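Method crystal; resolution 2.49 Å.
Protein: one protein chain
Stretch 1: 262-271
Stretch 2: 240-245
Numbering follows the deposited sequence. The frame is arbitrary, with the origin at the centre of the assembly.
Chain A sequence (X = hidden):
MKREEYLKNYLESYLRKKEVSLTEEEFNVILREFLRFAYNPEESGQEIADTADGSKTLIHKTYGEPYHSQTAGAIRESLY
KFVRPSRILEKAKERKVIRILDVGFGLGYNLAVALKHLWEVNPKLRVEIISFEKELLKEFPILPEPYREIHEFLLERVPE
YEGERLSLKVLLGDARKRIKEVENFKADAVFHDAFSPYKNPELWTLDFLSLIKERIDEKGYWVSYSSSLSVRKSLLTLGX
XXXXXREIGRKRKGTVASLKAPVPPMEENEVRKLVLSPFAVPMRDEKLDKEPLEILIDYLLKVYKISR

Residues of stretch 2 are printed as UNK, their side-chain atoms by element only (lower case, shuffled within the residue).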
# COMPACT_ATOMS: atom_id res chain seq x y z
N PRO A 262 -19.07 6.33 5.69
CA PRO A 262 -18.97 7.51 4.85
C PRO A 262 -17.56 7.87 4.48
O PRO A 262 -16.66 7.72 5.27
CB PRO A 262 -19.59 8.60 5.69
CG PRO A 262 -19.68 8.05 7.05
CD PRO A 262 -19.90 6.61 6.85
N VAL A 263 -17.42 8.39 3.28
CA VAL A 263 -16.15 8.80 2.77
C VAL A 263 -16.28 10.20 2.24
O VAL A 263 -17.31 10.57 1.76
CB VAL A 263 -15.68 7.88 1.66
CG1 VAL A 263 -15.94 6.45 2.03
CG2 VAL A 263 -16.38 8.19 0.38
N PRO A 264 -15.22 10.96 2.40
CA PRO A 264 -15.11 12.32 1.90
C PRO A 264 -15.09 12.20 0.44
O PRO A 264 -14.66 11.20 -0.01
CB PRO A 264 -13.75 12.75 2.38
CG PRO A 264 -13.03 11.52 2.71
CD PRO A 264 -14.07 10.60 3.22
N PRO A 265 -15.52 13.19 -0.32
CA PRO A 265 -15.67 13.03 -1.75
C PRO A 265 -14.90 13.94 -2.72
O PRO A 265 -14.49 15.04 -2.51
CB PRO A 265 -17.17 13.14 -1.92
CG PRO A 265 -17.67 13.76 -0.67
CD PRO A 265 -16.53 14.10 0.20
N MSE A 266 -14.59 12.89 -3.61
CA MSE A 266 -13.72 13.25 -4.67
C MSE A 266 -14.52 14.33 -5.45
O MSE A 266 -15.71 14.43 -5.34
CB MSE A 266 -13.51 12.15 -5.79
CG MSE A 266 -13.26 10.75 -5.14
SE MSE A 266 -12.70 9.48 -6.51
CE MSE A 266 -14.27 8.91 -7.32
N GLU A 267 -13.54 14.56 -6.23
CA GLU A 267 -13.82 15.91 -6.50
C GLU A 267 -14.15 15.76 -7.93
O GLU A 267 -13.97 14.72 -8.47
CB GLU A 267 -12.59 16.68 -6.60
CG GLU A 267 -12.02 16.64 -5.23
CD GLU A 267 -11.85 18.09 -4.84
OE1 GLU A 267 -10.78 18.71 -4.80
OE2 GLU A 267 -12.96 18.61 -4.64
N GLU A 268 -14.60 16.81 -8.59
CA GLU A 268 -15.09 16.66 -9.92
C GLU A 268 -14.06 16.14 -10.89
O GLU A 268 -14.35 15.26 -11.62
CB GLU A 268 -15.62 18.01 -10.41
CG GLU A 268 -15.97 18.09 -11.88
CD GLU A 268 -14.91 18.77 -12.72
OE1 GLU A 268 -14.69 18.34 -13.86
OE2 GLU A 268 -14.29 19.74 -12.25
N ASN A 269 -12.86 16.69 -10.85
CA ASN A 269 -11.80 16.34 -11.78
C ASN A 269 -11.28 14.95 -11.58
O ASN A 269 -10.74 14.34 -12.46
CB ASN A 269 -10.69 17.35 -11.74
CG ASN A 269 -10.13 17.54 -10.35
OD1 ASN A 269 -8.98 17.26 -10.09
ND2 ASN A 269 -10.95 18.05 -9.46
N GLU A 270 -11.39 14.49 -10.36
CA GLU A 270 -11.03 13.16 -9.99
C GLU A 270 -11.92 12.13 -10.58
O GLU A 270 -11.48 11.12 -11.03
CB GLU A 270 -11.03 13.04 -8.49
CG GLU A 270 -9.76 13.55 -7.87
CD GLU A 270 -9.64 13.22 -6.40
OE1 GLU A 270 -10.49 13.67 -5.62
OE2 GLU A 270 -8.68 12.54 -6.03
N VAL A 271 -13.19 12.40 -10.54
CA VAL A 271 -14.21 11.55 -11.09
C VAL A 271 -14.12 11.47 -12.57
O VAL A 271 -14.37 10.47 -13.16
CB VAL A 271 -15.57 12.07 -10.67
CG1 VAL A 271 -16.66 11.19 -11.17
CG2 VAL A 271 -15.63 12.13 -9.17
N UNK A 240 -16.42 -0.83 -2.69
CA UNK A 240 -16.09 0.24 -1.80
C UNK A 240 -16.61 1.55 -2.29
O UNK A 240 -16.81 1.73 -3.44
c UNK A 240 -13.98 -0.79 -0.93
c UNK A 240 -13.53 -1.85 -1.61
c UNK A 240 -14.59 0.34 -1.64
c UNK A 240 -13.26 -1.81 1.08
c UNK A 240 -12.81 -2.87 0.38
c UNK A 240 -13.82 -0.76 0.42
c UNK A 240 -12.95 -2.89 -0.97
N UNK A 241 -16.82 2.46 -1.36
CA UNK A 241 -17.10 3.83 -1.64
C UNK A 241 -15.74 4.43 -1.62
O UNK A 241 -14.98 4.16 -0.76
c UNK A 241 -19.83 4.14 1.03
n UNK A 241 -21.72 5.48 1.99
c UNK A 241 -19.32 3.91 -0.38
c UNK A 241 -21.31 4.44 1.03
c UNK A 241 -17.92 4.44 -0.52
N UNK A 242 -15.41 5.22 -2.60
CA UNK A 242 -14.08 5.72 -2.74
C UNK A 242 -14.04 7.21 -2.65
O UNK A 242 -14.77 7.88 -3.29
c UNK A 242 -13.70 3.77 -4.22
c UNK A 242 -12.03 5.59 -4.15
c UNK A 242 -13.49 5.24 -4.06
N UNK A 243 -13.16 7.72 -1.82
CA UNK A 243 -13.07 9.11 -1.52
C UNK A 243 -11.66 9.57 -1.38
O UNK A 243 -10.75 8.80 -1.46
N UNK A 244 -11.50 10.84 -1.12
CA UNK A 244 -10.19 11.43 -1.04
C UNK A 244 -9.81 12.12 0.25
O UNK A 244 -10.59 12.77 0.88
o UNK A 244 -9.71 11.71 -3.36
c UNK A 244 -10.01 12.39 -2.18
N UNK A 245 -8.55 12.03 0.58
CA UNK A 245 -7.96 12.78 1.66
C UNK A 245 -6.90 13.73 1.13
O UNK A 245 -6.18 13.38 0.24
o UNK A 245 -6.54 10.86 2.03
c UNK A 245 -7.32 11.84 2.66

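Position 240 carries seven side-chain carbons, one leading into a flat ring of six. With no heteroatom on the ring, this is phenylalanine. The ring of Phe 240 leads away from stretch 1 and makes no contact with it, and is buried elsewhere in the structure.

Position 241 opens the strand. Its side chain is a row of four carbons ending in a nitrogen, unbranched. The CA-to-CB bond points toward stretch 1, and CB of 241 lies 3.8 Å from CG1 of Val 263, while the backbone O of 241 is 3.7 Å from the same CG1. The unbranched row with its terminal nitrogen identifies lysine. The chain then extends past Val 263, and its tip lies beside Pro 262: NZ of Lys 241 lies 4.5 Å from CA of Pro 262, a loose contact with no hydrogen bond across the stretches.

At position 242 three carbons form a fork directly at CB, with no further atoms. The CA-to-CB bond points away from stretch 1, so 242 meets the other segment through its backbone. Its C lies 4.0 Å from CG2 of Val 263, and its O is 3.7 Å from CG of Met 266, a selenomethionine. The fork of three carbons makes the residue Val 242.

Position 243 has no side-chain atoms. An ideal CB here would point toward stretch 1 and lie 2.0 Å from O of Pro 264 and 2.9 Å from CG2 of Val 263, clashing with both. Without it, CA of 243 approaches O of Pro 264 to 3.0 Å in a CA-H...O contact. The residue is therefore glycine, Gly 243.

Position 244 bears one carbon and one oxygen. The oxygen sits 3.0 Å from OE2 of Glu 270, and the residue is serine. Ser 244 OG donates a hydrogen bond to that carboxylate oxygen, and the backbone N of Ser 244 donates a weak one, 3.4 Å long, to O of Pro 264.

Position 245 also has one carbon and one oxygen, again serine, but Ser 245 points away from stretch 1 and makes no contact with it.

The contact thus joins a strand to a proline-rich loop and the start of a helix, burying 419 Å² in all. Val 263 and Met 266 pack largely against strand backbone, which glycine leaves open to close approach. The carbonyl of Pro 264 faces both Gly 243 CA and Ser 244 N, while Glu 270, reaching back from the first helical turn, supplies the side-chain hydrogen bond that ties the helix to the strand.

Stretch 2 240-245: FKVGSS
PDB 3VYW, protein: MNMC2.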